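Local coordinates for protein epsin-1 (PDB 5LOZ) that binds membranes rich in phosphatidylinositol 4,5- or 3,5-bisphosphate through its ENTH domain, the part described here, and is required for endocytosis and for actin localization, at residues D24-L29 with I67-R72; M45-L50 with V79-E84; K55-I60 with I103-I108; T117-L120 with R125-E128. One frame throughout, in Å; residues are numbered along the deposited sequence.

How the contacts relate
All four contacts lie in one ENTH domain, a superhelix of alpha helices, and helix 57-73 runs through its middle. Contact 1 joins the C-terminal part of that helix to helix 23-32, while contact 3 joins its N-terminal end to helix 106-121; their centres are about 20 Å apart, on opposite sides of the chain's centre. Contact 2 lies about 13 Å from contact 1, centre to centre, and touches it where Ile67 CG2 meets Cys82 SG at 3.3 Å. Contact 4 packs on contact 1 through Ile71 and on contact 2, where Arg83 NH1 lies 2.8 Å from Leu120 O, a probable hydrogen bond. Contacts 3 and 4 share helix 106-121, their centres about 24 Å apart.

Contact 1: residues D24-L29 with I67-R72; sequences DSLIEL and IDYLIR
Leu26 rests its CB over one face of the Tyr69 ring, 3.8 Å from the centroid and only 11° off the normal, a CH-pi contact. With CG of Tyr69 anti to its own backbone N (chi1 -161°), the ring reaches out from helix 57-73 and lies along one side of helix 23-32. The Leu26 side chain then turns back over the root of the tyrosine, where its CD2 meets Tyr69 CB at 3.8 Å. Beyond the ring, the phenol oxygen reaches the next residue of the helix, Tyr69 OH lying 3.6 Å from Ile27 CG1. A long aromatic suits this place because the axes of segments 24-29 and 67-72 approach to 9.6 Å and cross at -44°, and the ring fills much of that distance while its hydroxyl stays at the margin. Deeper in, Leu70 sends CD2 to within 3.7 Å of Leu29 O, and the two leucines pack on into the core, Leu29 on Leu9 and Ile42, Leu70 on Leu46. Were Tyr69 replaced by an alanine, Leu26 CB would probably lose the ring face it rests on and a gap would open beside it. On the same helix Arg72 NH1 forms a salt bridge with Asp68 OD2 (2.9 Å), on the syn side but somewhat out of the carboxylate plane, while Arg72 NE pairs with Glu129, tying in the last helix. No hydrogen bond or ion pair crosses between 24-29 and 67-72, so these two helices of the ENTH superhelix are held here by apolar and CH-pi packing, which depends on shape rather than on direction of bonding.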
loop_
_atom_site.group_PDB
_atom_site.type_symbol
_atom_site.label_atom_id
_atom_site.label_comp_id
_atom_site.label_asym_id
_atom_site.label_seq_id
_atom_site.Cartn_x
_atom_site.Cartn_y
_atom_site.Cartn_z
ATOM N N ASP A 24 -1.041 -8.962 -11.217
ATOM C CA ASP A 24 -1.163 -8.049 -12.347
ATOM C C ASP A 24 -1.078 -6.574 -11.898
ATOM O O ASP A 24 -0.263 -5.770 -12.413
ATOM C CB ASP A 24 -2.553 -8.238 -12.989
ATOM C CG ASP A 24 -2.524 -9.052 -14.226
ATOM O OD1 ASP A 24 -2.940 -10.238 -14.140
ATOM O OD2 ASP A 24 -2.118 -8.490 -15.282
ATOM N N SER A 25 -1.970 -6.217 -10.973
ATOM C CA SER A 25 -2.091 -4.846 -10.483
ATOM C C SER A 25 -0.800 -4.366 -9.812
ATOM O O SER A 25 -0.341 -3.265 -10.075
ATOM C CB SER A 25 -3.276 -4.730 -9.508
ATOM O OG SER A 25 -4.484 -5.052 -10.173
ATOM N N LEU A 26 -0.212 -5.202 -8.973
ATOM C CA LEU A 26 0.966 -4.815 -8.260
ATOM C C LEU A 26 2.139 -4.498 -9.204
ATOM O O LEU A 26 2.839 -3.526 -9.029
ATOM C CB LEU A 26 1.329 -5.878 -7.228
ATOM C CG LEU A 26 0.296 -6.065 -6.078
ATOM C CD1 LEU A 26 0.492 -7.387 -5.400
ATOM C CD2 LEU A 26 0.394 -4.957 -5.051
ATOM N N ILE A 27 2.362 -5.361 -10.179
ATOM C CA ILE A 27 3.453 -5.191 -11.125
ATOM C C ILE A 27 3.267 -3.907 -11.906
ATOM O O ILE A 27 4.210 -3.105 -12.052
ATOM C CB ILE A 27 3.557 -6.413 -12.077
ATOM C CG1 ILE A 27 4.108 -7.625 -11.330
ATOM C CG2 ILE A 27 4.425 -6.093 -13.337
ATOM C CD1 ILE A 27 3.827 -8.874 -12.026
ATOM N N GLU A 28 2.039 -3.672 -12.378
ATOM C CA GLU A 28 1.768 -2.460 -13.120
ATOM C C GLU A 28 1.909 -1.204 -12.248
ATOM O O GLU A 28 2.391 -0.200 -12.711
ATOM C CB GLU A 28 0.377 -2.539 -13.772
ATOM C CG GLU A 28 0.229 -1.588 -14.933
ATOM C CD GLU A 28 -1.040 -1.798 -15.761
ATOM O OE1 GLU A 28 -1.365 -0.870 -16.556
ATOM O OE2 GLU A 28 -1.697 -2.865 -15.614
ATOM N N LEU A 29 1.473 -1.252 -10.979
ATOM C CA LEU A 29 1.600 -0.089 -10.077
ATOM C C LEU A 29 3.074 0.223 -9.762
ATOM O O LEU A 29 3.478 1.384 -9.715
ATOM C CB LEU A 29 0.796 -0.324 -8.780
ATOM C CG LEU A 29 -0.728 -0.226 -8.926
ATOM C CD1 LEU A 29 -1.441 -0.718 -7.687
ATOM C CD2 LEU A 29 -1.180 1.233 -9.243
ATOM N N ILE A 67 1.312 -0.601 -0.932
ATOM C CA ILE A 67 2.481 0.145 -0.423
ATOM C C ILE A 67 3.708 -0.762 -0.163
ATOM O O ILE A 67 4.852 -0.408 -0.463
ATOM C CB ILE A 67 2.149 1.010 0.783
ATOM C CG1 ILE A 67 1.093 2.044 0.419
ATOM C CG2 ILE A 67 3.444 1.677 1.340
ATOM C CD1 ILE A 67 0.528 2.786 1.564
ATOM N N ASP A 68 3.460 -1.950 0.394
ATOM C CA ASP A 68 4.518 -2.915 0.667
ATOM C C ASP A 68 5.238 -3.290 -0.630
ATOM O O ASP A 68 6.492 -3.304 -0.656
ATOM C CB ASP A 68 3.957 -4.129 1.392
ATOM C CG ASP A 68 4.916 -5.293 1.406
ATOM O OD1 ASP A 68 5.828 -5.229 2.234
ATOM O OD2 ASP A 68 4.801 -6.208 0.532
ATOM N N TYR A 69 4.481 -3.602 -1.685
ATOM C CA TYR A 69 5.053 -3.987 -2.960
ATOM C C TYR A 69 5.859 -2.819 -3.569
ATOM O O TYR A 69 6.929 -3.011 -4.150
ATOM C CB TYR A 69 3.990 -4.418 -3.936
ATOM C CG TYR A 69 4.512 -5.234 -5.092
ATOM C CD1 TYR A 69 4.698 -6.599 -4.971
ATOM C CD2 TYR A 69 4.815 -4.648 -6.309
ATOM C CE1 TYR A 69 5.159 -7.369 -6.016
ATOM C CE2 TYR A 69 5.286 -5.417 -7.381
ATOM C CZ TYR A 69 5.461 -6.786 -7.219
ATOM O OH TYR A 69 5.917 -7.622 -8.217
ATOM N N LEU A 70 5.329 -1.610 -3.416
ATOM C CA LEU A 70 5.918 -0.436 -3.992
ATOM C C LEU A 70 7.290 -0.121 -3.390
ATOM O O LEU A 70 8.190 0.305 -4.106
ATOM C CB LEU A 70 4.997 0.772 -3.809
ATOM C CG LEU A 70 3.778 0.909 -4.711
ATOM C CD1 LEU A 70 3.034 2.227 -4.488
ATOM C CD2 LEU A 70 4.209 0.771 -6.182
ATOM N N ILE A 71 7.431 -0.269 -2.081
ATOM C CA ILE A 71 8.713 0.029 -1.437
ATOM C C ILE A 71 9.728 -1.079 -1.714
ATOM O O ILE A 71 10.923 -0.855 -1.635
ATOM C CB ILE A 71 8.600 0.362 0.086
ATOM C CG1 ILE A 71 8.251 -0.868 0.923
ATOM C CG2 ILE A 71 7.607 1.543 0.335
ATOM C CD1 ILE A 71 8.449 -0.685 2.414
ATOM N N ARG A 72 9.226 -2.284 -2.026
ATOM C CA ARG A 72 10.064 -3.395 -2.366
ATOM C C ARG A 72 10.436 -3.450 -3.865
ATOM O O ARG A 72 11.494 -3.970 -4.214
ATOM C CB ARG A 72 9.446 -4.710 -1.927
ATOM C CG ARG A 72 9.402 -4.959 -0.438
ATOM C CD ARG A 72 8.321 -5.992 -0.096
ATOM N NE ARG A 72 8.627 -7.271 -0.668
ATOM C CZ ARG A 72 7.750 -8.142 -1.153
ATOM N NH1 ARG A 72 6.444 -7.901 -1.122
ATOM N NH2 ARG A 72 8.195 -9.295 -1.664
#

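Contact 2: residues M45-L50 with V79-E84; sequences MLDKRL and VLWCRE
Trp81 reaches across from helix 76-84 to helix 36-50, two helices of the ENTH alpha-alpha superhelix that come no closer here than 10.0 Å between the CA atoms of Asp47 and Cys82. A side chain as large as tryptophan suits that distance. CG of Trp81 stands anti to the backbone N (chi1 -177°), which throws the indole outward so that the far rim of its six-membered ring meets the other helix edge-on. The buried side is apolar. Leu50 brings CD2 to 4.2 Å from Trp81 CH2, near the ring plane, and behind it Leu50 and Leu46 continue into the core against Ile67 and Leu70 of helix 57-73. Apolar leucines suit these two buried positions. Met43 and Phe39, about one and two turns before Asp47 on helix 36-50, also touch the Trp81 side chain.

The other side lies nearer to solvent. Asp47 is partly exposed and gives the tryptophan its methylene rather than its charge; an aspartate suits the place because it can offer CB to the ring while its carboxylate belongs to a residue that solvent still reaches. The contact is thin as a whole, burying just 114 Å², and has no hydrogen bond across it. Its shortest approach joins Asp47 CB to Trp81 CZ2 at 3.9 Å, with the methylene carbon lying in the plane of the indole.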
loop_
_atom_site.group_PDB
_atom_site.type_symbol
_atom_site.label_atom_id
_atom_site.label_comp_id
_atom_site.label_asym_id
_atom_site.label_seq_id
_atom_site.Cartn_x
_atom_site.Cartn_y
_atom_site.Cartn_z
ATOM N N MET A 45 -4.252 8.442 -4.097
ATOM C CA MET A 45 -5.367 7.484 -3.941
ATOM C C MET A 45 -5.078 6.509 -2.786
ATOM O O MET A 45 -5.936 6.212 -1.995
ATOM C CB MET A 45 -5.599 6.709 -5.240
ATOM C CG MET A 45 -6.789 5.698 -5.158
ATOM S SD MET A 45 -8.407 6.450 -4.666
ATOM C CE MET A 45 -8.280 7.957 -5.553
ATOM N N LEU A 46 -3.834 6.047 -2.695
ATOM C CA LEU A 46 -3.399 5.185 -1.592
ATOM C C LEU A 46 -3.583 5.861 -0.248
ATOM O O LEU A 46 -4.023 5.247 0.707
ATOM C CB LEU A 46 -1.917 4.754 -1.827
ATOM C CG LEU A 46 -1.488 3.346 -2.250
ATOM C CD1 LEU A 46 -2.580 2.453 -2.852
ATOM C CD2 LEU A 46 -0.171 3.350 -3.032
ATOM N N ASP A 47 -3.280 7.159 -0.166
ATOM C CA ASP A 47 -3.506 7.904 1.051
ATOM C C ASP A 47 -4.990 7.987 1.428
ATOM O O ASP A 47 -5.343 7.812 2.589
ATOM C CB ASP A 47 -2.927 9.334 0.963
ATOM C CG ASP A 47 -2.954 10.071 2.333
ATOM O OD1 ASP A 47 -2.629 9.451 3.396
ATOM O OD2 ASP A 47 -3.272 11.275 2.336
ATOM N N LYS A 48 -5.836 8.279 0.445
ATOM C CA LYS A 48 -7.284 8.239 0.648
ATOM C C LYS A 48 -7.785 6.890 1.155
ATOM O O LYS A 48 -8.599 6.840 2.043
ATOM C CB LYS A 48 -8.038 8.630 -0.630
ATOM C CG LYS A 48 -7.945 10.125 -0.945
ATOM C CD LYS A 48 -8.250 10.416 -2.389
ATOM C CE LYS A 48 -8.253 11.922 -2.654
ATOM N NZ LYS A 48 -8.116 12.165 -4.117
ATOM N N ARG A 49 -7.310 5.809 0.571
ATOM C CA ARG A 49 -7.787 4.474 0.929
ATOM C C ARG A 49 -7.415 4.146 2.391
ATOM O O ARG A 49 -8.220 3.627 3.148
ATOM C CB ARG A 49 -7.214 3.407 -0.016
ATOM C CG ARG A 49 -7.706 3.423 -1.432
ATOM C CD ARG A 49 -9.169 3.139 -1.532
ATOM N NE ARG A 49 -9.559 2.580 -2.804
ATOM C CZ ARG A 49 -10.753 2.675 -3.367
ATOM N NH1 ARG A 49 -11.722 3.384 -2.812
ATOM N NH2 ARG A 49 -10.966 2.067 -4.523
ATOM N N LEU A 50 -6.178 4.488 2.764
ATOM C CA LEU A 50 -5.645 4.285 4.118
ATOM C C LEU A 50 -6.456 4.987 5.184
ATOM O O LEU A 50 -6.515 4.553 6.325
ATOM C CB LEU A 50 -4.204 4.836 4.189
ATOM C CG LEU A 50 -3.000 3.944 4.401
ATOM C CD1 LEU A 50 -3.314 2.534 4.154
ATOM C CD2 LEU A 50 -1.703 4.502 3.618
ATOM N N VAL A 79 9.456 4.986 -1.113
ATOM C CA VAL A 79 10.017 4.905 0.210
ATOM C C VAL A 79 9.945 6.277 0.840
ATOM O O VAL A 79 9.493 6.419 1.983
ATOM C CB VAL A 79 11.429 4.384 0.241
ATOM C CG1 VAL A 79 11.964 4.385 1.698
ATOM C CG2 VAL A 79 11.490 2.966 -0.387
ATOM N N LEU A 80 10.367 7.299 0.094
ATOM C CA LEU A 80 10.309 8.696 0.577
ATOM C C LEU A 80 8.923 9.056 1.063
ATOM O O LEU A 80 8.771 9.601 2.160
ATOM C CB LEU A 80 10.736 9.694 -0.515
ATOM C CG LEU A 80 12.207 10.126 -0.577
ATOM C CD1 LEU A 80 13.158 9.098 0.041
ATOM C CD2 LEU A 80 12.601 10.495 -2.042
ATOM N N TRP A 81 7.924 8.765 0.234
ATOM C CA TRP A 81 6.559 9.086 0.565
ATOM C C TRP A 81 6.148 8.447 1.929
ATOM O O TRP A 81 5.655 9.139 2.806
ATOM C CB TRP A 81 5.618 8.631 -0.522
ATOM C CG TRP A 81 4.194 8.981 -0.281
ATOM C CD1 TRP A 81 3.553 10.131 -0.670
ATOM C CD2 TRP A 81 3.213 8.194 0.410
ATOM N NE1 TRP A 81 2.241 10.100 -0.267
ATOM C CE2 TRP A 81 2.004 8.930 0.402
ATOM C CE3 TRP A 81 3.243 6.952 1.058
ATOM C CZ2 TRP A 81 0.824 8.445 0.995
ATOM C CZ3 TRP A 81 2.057 6.471 1.657
ATOM C CH2 TRP A 81 0.879 7.213 1.609
ATOM N N CYS A 82 6.359 7.139 2.076
ATOM C CA CYS A 82 6.101 6.440 3.312
ATOM C C CYS A 82 6.707 7.126 4.523
ATOM O O CYS A 82 6.054 7.221 5.562
ATOM C CB CYS A 82 6.612 4.995 3.261
ATOM S SG CYS A 82 5.627 3.919 2.320
ATOM N N ARG A 83 7.975 7.551 4.428
ATOM C CA ARG A 83 8.621 8.188 5.574
ATOM C C ARG A 83 7.988 9.540 5.889
ATOM O O ARG A 83 7.779 9.888 7.060
ATOM C CB ARG A 83 10.129 8.309 5.392
ATOM C CG ARG A 83 10.805 6.988 5.183
ATOM C CD ARG A 83 12.291 7.065 5.504
ATOM N NE ARG A 83 12.959 5.824 5.073
ATOM C CZ ARG A 83 12.903 4.673 5.733
ATOM N NH1 ARG A 83 12.255 4.589 6.890
ATOM N NH2 ARG A 83 13.522 3.605 5.249
ATOM N N GLU A 84 7.617 10.286 4.860
ATOM C CA GLU A 84 6.910 11.541 5.079
ATOM C C GLU A 84 5.498 11.340 5.612
ATOM O O GLU A 84 4.977 12.196 6.324
ATOM C CB GLU A 84 6.851 12.387 3.784
ATOM C CG GLU A 84 8.023 13.277 3.570
ATOM C CD GLU A 84 8.222 14.244 4.722
ATOM O OE1 GLU A 84 7.407 15.167 4.900
ATOM O OE2 GLU A 84 9.187 14.060 5.480
#

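Contact 3: residues K55-I60 with I103-I108; sequences KYWRHI and IDQGQI
Trp57 opens helix 57-73 with its indole laid against Gln105, directly after Tyr56, which holds the N-cap position. Its CG stands between the backbone N and the carbonyl carbon (chi1 66°), a crowded position that swings the ring toward helix 106-121. Gln105 CB lies over one face, 3.6 Å from the centroid of the six-membered ring, in a CH-pi contact. Bent at chi2 (-73°), the glutamine then spreads its amide over the same ring, the two planes 17° apart, with Gln105 OE1 3.4 Å from Trp57 CH2. A flat amide on a flexible chain that can bend over the ring suits such a surface, and its NE2 is tied down by Asp99. Farther along the indole, Ile108 CD1 adds an apolar touch 3.9 Å from Trp57 CH2.

Next in sequence, Arg58 curls back over the opposite face: its CG lies 3.7 Å above the ring plane, and Trp57 CZ2 sits over the centre of the guanidinium. The indole is thus sandwiched between arginine and glutamine. On the other segment, Asp104 OD1 accepts from Gln107 N at 3.0 Å, capping the turn into helix 106-121, while Gln107 also donates through NE2 to Asp104 O. Still in the first turn of helix 57-73, His59 hydrogen-bonds Asp52 and Ile60 packs on Leu92. The contact therefore joins the starts of helices 57-73 and 106-121, with His97, in the loop between helices 86-91 and 106-121, meeting the same indole.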
loop_
_atom_site.group_PDB
_atom_site.type_symbol
_atom_site.label_atom_id
_atom_site.label_comp_id
_atom_site.label_asym_id
_atom_site.label_seq_id
_atom_site.Cartn_x
_atom_site.Cartn_y
_atom_site.Cartn_z
ATOM N N LYS A 55 -15.582 0.141 8.244
ATOM C CA LYS A 55 -16.415 -0.685 7.380
ATOM C C LYS A 55 -15.677 -1.031 6.081
ATOM O O LYS A 55 -15.803 -2.119 5.539
ATOM C CB LYS A 55 -17.712 0.070 7.045
ATOM C CG LYS A 55 -18.619 -0.637 6.095
ATOM C CD LYS A 55 -19.865 0.228 5.788
ATOM C CE LYS A 55 -20.660 -0.311 4.583
ATOM N NZ LYS A 55 -21.896 0.500 4.270
ATOM N N TYR A 56 -14.891 -0.084 5.594
ATOM C CA TYR A 56 -14.093 -0.282 4.380
ATOM C C TYR A 56 -12.679 -0.675 4.700
ATOM O O TYR A 56 -11.752 -0.200 4.055
ATOM C CB TYR A 56 -14.111 0.993 3.555
ATOM C CG TYR A 56 -15.508 1.393 3.191
ATOM C CD1 TYR A 56 -16.216 0.682 2.239
ATOM C CD2 TYR A 56 -16.132 2.449 3.819
ATOM C CE1 TYR A 56 -17.504 1.022 1.908
ATOM C CE2 TYR A 56 -17.428 2.805 3.483
ATOM C CZ TYR A 56 -18.112 2.080 2.521
ATOM O OH TYR A 56 -19.407 2.408 2.172
ATOM N N TRP A 57 -12.506 -1.575 5.679
ATOM C CA TRP A 57 -11.194 -2.034 6.043
ATOM C C TRP A 57 -10.441 -2.697 4.878
ATOM O O TRP A 57 -9.193 -2.744 4.902
ATOM C CB TRP A 57 -11.261 -2.998 7.232
ATOM C CG TRP A 57 -11.970 -4.311 6.978
ATOM C CD1 TRP A 57 -13.290 -4.573 7.195
ATOM C CD2 TRP A 57 -11.405 -5.513 6.463
ATOM N NE1 TRP A 57 -13.574 -5.864 6.844
ATOM C CE2 TRP A 57 -12.442 -6.463 6.381
ATOM C CE3 TRP A 57 -10.122 -5.893 6.053
ATOM C CZ2 TRP A 57 -12.231 -7.758 5.907
ATOM C CZ3 TRP A 57 -9.923 -7.167 5.604
ATOM C CH2 TRP A 57 -10.962 -8.086 5.532
ATOM N N ARG A 58 -11.162 -3.243 3.885
ATOM C CA ARG A 58 -10.498 -3.846 2.708
ATOM C C ARG A 58 -9.761 -2.799 1.882
ATOM O O ARG A 58 -8.697 -3.090 1.337
ATOM C CB ARG A 58 -11.441 -4.687 1.848
ATOM C CG ARG A 58 -11.967 -5.932 2.526
ATOM C CD ARG A 58 -13.114 -6.548 1.749
ATOM N NE ARG A 58 -13.548 -7.790 2.421
ATOM C CZ ARG A 58 -14.435 -7.833 3.425
ATOM N NH1 ARG A 58 -14.965 -6.716 3.873
ATOM N NH2 ARG A 58 -14.741 -8.980 4.008
ATOM N N HIS A 59 -10.264 -1.567 1.856
ATOM C CA HIS A 59 -9.582 -0.496 1.209
ATOM C C HIS A 59 -8.220 -0.291 1.847
ATOM O O HIS A 59 -7.215 -0.141 1.158
ATOM C CB HIS A 59 -10.363 0.821 1.305
ATOM C CG HIS A 59 -11.551 0.916 0.411
ATOM N ND1 HIS A 59 -12.523 1.884 0.580
ATOM C CD2 HIS A 59 -11.972 0.134 -0.608
ATOM C CE1 HIS A 59 -13.463 1.713 -0.331
ATOM N NE2 HIS A 59 -13.154 0.665 -1.066
ATOM N N ILE A 60 -8.218 -0.299 3.169
ATOM C CA ILE A 60 -7.018 -0.083 3.992
ATOM C C ILE A 60 -6.027 -1.226 3.841
ATOM O O ILE A 60 -4.870 -0.986 3.511
ATOM C CB ILE A 60 -7.388 0.070 5.509
ATOM C CG1 ILE A 60 -8.490 1.144 5.680
ATOM C CG2 ILE A 60 -6.175 0.375 6.312
ATOM C CD1 ILE A 60 -8.843 1.477 7.146
ATOM N N ILE A 103 -15.945 -11.947 13.206
ATOM C CA ILE A 103 -14.567 -12.208 12.794
ATOM C C ILE A 103 -13.672 -10.970 13.014
ATOM O O ILE A 103 -14.017 -9.860 12.629
ATOM C CB ILE A 103 -14.511 -12.629 11.311
ATOM C CG1 ILE A 103 -15.350 -13.916 11.056
ATOM C CG2 ILE A 103 -13.053 -12.874 10.857
ATOM C CD1 ILE A 103 -14.847 -15.076 11.673
ATOM N N ASP A 104 -12.508 -11.166 13.592
ATOM C CA ASP A 104 -11.503 -10.119 13.699
ATOM C C ASP A 104 -10.822 -9.947 12.331
ATOM O O ASP A 104 -9.882 -10.656 11.987
ATOM C CB ASP A 104 -10.470 -10.452 14.753
ATOM C CG ASP A 104 -9.396 -9.360 14.911
ATOM O OD1 ASP A 104 -9.396 -8.383 14.158
ATOM O OD2 ASP A 104 -8.547 -9.479 15.798
ATOM N N GLN A 105 -11.355 -9.023 11.548
ATOM C CA GLN A 105 -10.783 -8.659 10.273
ATOM C C GLN A 105 -9.680 -7.647 10.452
ATOM O O GLN A 105 -8.750 -7.575 9.648
ATOM C CB GLN A 105 -11.857 -8.109 9.336
ATOM C CG GLN A 105 -13.038 -9.044 9.086
ATOM C CD GLN A 105 -12.725 -10.223 8.208
ATOM O OE1 GLN A 105 -11.565 -10.481 7.856
ATOM N NE2 GLN A 105 -13.765 -10.977 7.844
ATOM N N GLY A 106 -9.783 -6.827 11.502
ATOM C CA GLY A 106 -8.767 -5.814 11.796
ATOM C C GLY A 106 -7.343 -6.322 11.955
ATOM O O GLY A 106 -6.378 -5.597 11.713
ATOM N N GLN A 107 -7.196 -7.573 12.351
ATOM C CA GLN A 107 -5.866 -8.188 12.463
ATOM C C GLN A 107 -5.107 -8.230 11.123
ATOM O O GLN A 107 -3.877 -8.197 11.109
ATOM C CB GLN A 107 -5.952 -9.578 13.044
ATOM C CG GLN A 107 -6.564 -10.595 12.130
ATOM C CD GLN A 107 -6.711 -11.939 12.785
ATOM O OE1 GLN A 107 -5.698 -12.613 13.044
ATOM N NE2 GLN A 107 -7.971 -12.362 13.045
ATOM N N ILE A 108 -5.862 -8.285 10.005
ATOM C CA ILE A 108 -5.304 -8.267 8.674
ATOM C C ILE A 108 -4.634 -6.910 8.454
ATOM O O ILE A 108 -3.497 -6.857 8.007
ATOM C CB ILE A 108 -6.390 -8.577 7.599
ATOM C CG1 ILE A 108 -6.916 -10.017 7.767
ATOM C CG2 ILE A 108 -5.833 -8.366 6.204
ATOM C CD1 ILE A 108 -8.207 -10.388 6.963
#

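Contact 4: residues T117-L120 with R125-E128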
loop_
_atom_site.group_PDB
_atom_site.type_symbol
_atom_site.label_atom_id
_atom_site.label_comp_id
_atom_site.label_asym_id
_atom_site.label_seq_id
_atom_site.Cartn_x
_atom_site.Cartn_y
_atom_site.Cartn_z
ATOM N N THR A 117 5.939 -1.075 8.697
ATOM C CA THR A 117 6.756 -0.276 9.601
ATOM C C THR A 117 8.012 -0.974 10.088
ATOM O O THR A 117 9.089 -0.339 10.219
ATOM C CB THR A 117 5.932 0.242 10.840
ATOM O OG1 THR A 117 5.493 -0.859 11.627
ATOM C CG2 THR A 117 4.709 1.044 10.385
ATOM N N ALA A 118 7.929 -2.281 10.330
ATOM C CA ALA A 118 9.109 -3.061 10.645
ATOM C C ALA A 118 10.117 -3.009 9.476
ATOM O O ALA A 118 11.351 -2.800 9.700
ATOM C CB ALA A 118 8.771 -4.510 10.973
ATOM N N LEU A 119 9.631 -3.202 8.243
ATOM C CA LEU A 119 10.485 -3.144 7.094
ATOM C C LEU A 119 11.126 -1.757 6.918
ATOM O O LEU A 119 12.318 -1.652 6.578
ATOM C CB LEU A 119 9.753 -3.559 5.832
ATOM C CG LEU A 119 10.557 -3.590 4.525
ATOM C CD1 LEU A 119 11.817 -4.518 4.668
ATOM C CD2 LEU A 119 9.683 -4.067 3.294
ATOM N N LEU A 120 10.335 -0.715 7.121
ATOM C CA LEU A 120 10.809 0.661 7.015
ATOM C C LEU A 120 11.845 1.047 8.084
ATOM O O LEU A 120 12.617 1.993 7.880
ATOM C CB LEU A 120 9.643 1.660 7.055
ATOM C CG LEU A 120 8.766 1.685 5.795
ATOM C CD1 LEU A 120 7.490 2.513 6.044
ATOM C CD2 LEU A 120 9.602 2.263 4.604
ATOM N N ARG A 125 17.506 -4.729 5.625
ATOM C CA ARG A 125 16.588 -5.608 4.918
ATOM C C ARG A 125 15.979 -4.927 3.684
ATOM O O ARG A 125 15.946 -5.535 2.603
ATOM C CB ARG A 125 15.492 -6.096 5.852
ATOM C CG ARG A 125 14.608 -7.224 5.294
ATOM C CD ARG A 125 13.898 -7.961 6.447
ATOM N NE ARG A 125 12.502 -7.573 6.619
ATOM C CZ ARG A 125 12.023 -6.961 7.699
ATOM N NH1 ARG A 125 12.804 -6.656 8.725
ATOM N NH2 ARG A 125 10.752 -6.638 7.756
ATOM N N LEU A 126 15.529 -3.686 3.821
ATOM C CA LEU A 126 14.845 -3.017 2.698
ATOM C C LEU A 126 15.852 -2.763 1.565
ATOM O O LEU A 126 15.493 -2.830 0.422
ATOM C CB LEU A 126 14.239 -1.698 3.114
ATOM C CG LEU A 126 13.377 -0.974 2.048
ATOM C CD1 LEU A 126 12.349 -1.859 1.388
ATOM C CD2 LEU A 126 12.692 0.246 2.644
ATOM N N ASN A 127 17.083 -2.408 1.929
ATOM C CA ASN A 127 18.125 -2.121 0.954
ATOM C C ASN A 127 18.488 -3.319 0.153
ATOM O O ASN A 127 18.627 -3.243 -1.069
ATOM C CB ASN A 127 19.363 -1.557 1.631
ATOM C CG ASN A 127 20.469 -1.290 0.654
ATOM O OD1 ASN A 127 20.299 -0.513 -0.264
ATOM N ND2 ASN A 127 21.590 -1.956 0.831
ATOM N N GLU A 128 18.611 -4.470 0.821
ATOM C CA GLU A 128 18.850 -5.729 0.123
ATOM C C GLU A 128 17.649 -6.227 -0.715
ATOM O O GLU A 128 17.802 -6.733 -1.824
ATOM C CB GLU A 128 19.283 -6.822 1.116
ATOM C CG GLU A 128 20.627 -6.622 1.641
ATOM C CD GLU A 128 20.860 -7.364 2.942
ATOM O OE1 GLU A 128 20.299 -8.492 3.112
ATOM O OE2 GLU A 128 21.592 -6.797 3.811
#
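Leu119 and Leu126 bring their CA atoms to 6.2 Å across a tight turn, where helix 106-121 ends and helix 123-133 begins after a very short link. Both leucines hold CG anti to the backbone N (chi1 -178° and -174°), and their side chains cross at about a right angle, Leu119 CD2 lying 4.0 Å from Leu126 CD1. Leu120 runs alongside Leu126, the two pointing the same way, with their CD2 atoms 4.2 Å apart. Branched apolar ends suit this corner, the turn between the last two helices of the ENTH superhelix, because Leu119 and Leu120 also pack on Ile71 of helix 57-73. Toward solvent, Arg125 closes the edge, a place that suits an arginine's apolar stem, flat face and charged end. Its chain bends at chi3 (102°) and lays one face of the guanidinium over Leu119 CD1, which is 3.7 Å from Arg125 NE. With an alanine at position Leu119, Leu126 CD1 would be likely to lose its packing partner and the Arg125 guanidinium the methyl it lies over. The NH2 atom of Arg125 reaches back over the helix, 3.6 Å from Leu119 CA, while NH1 forms a salt bridge with Asp122 in the link.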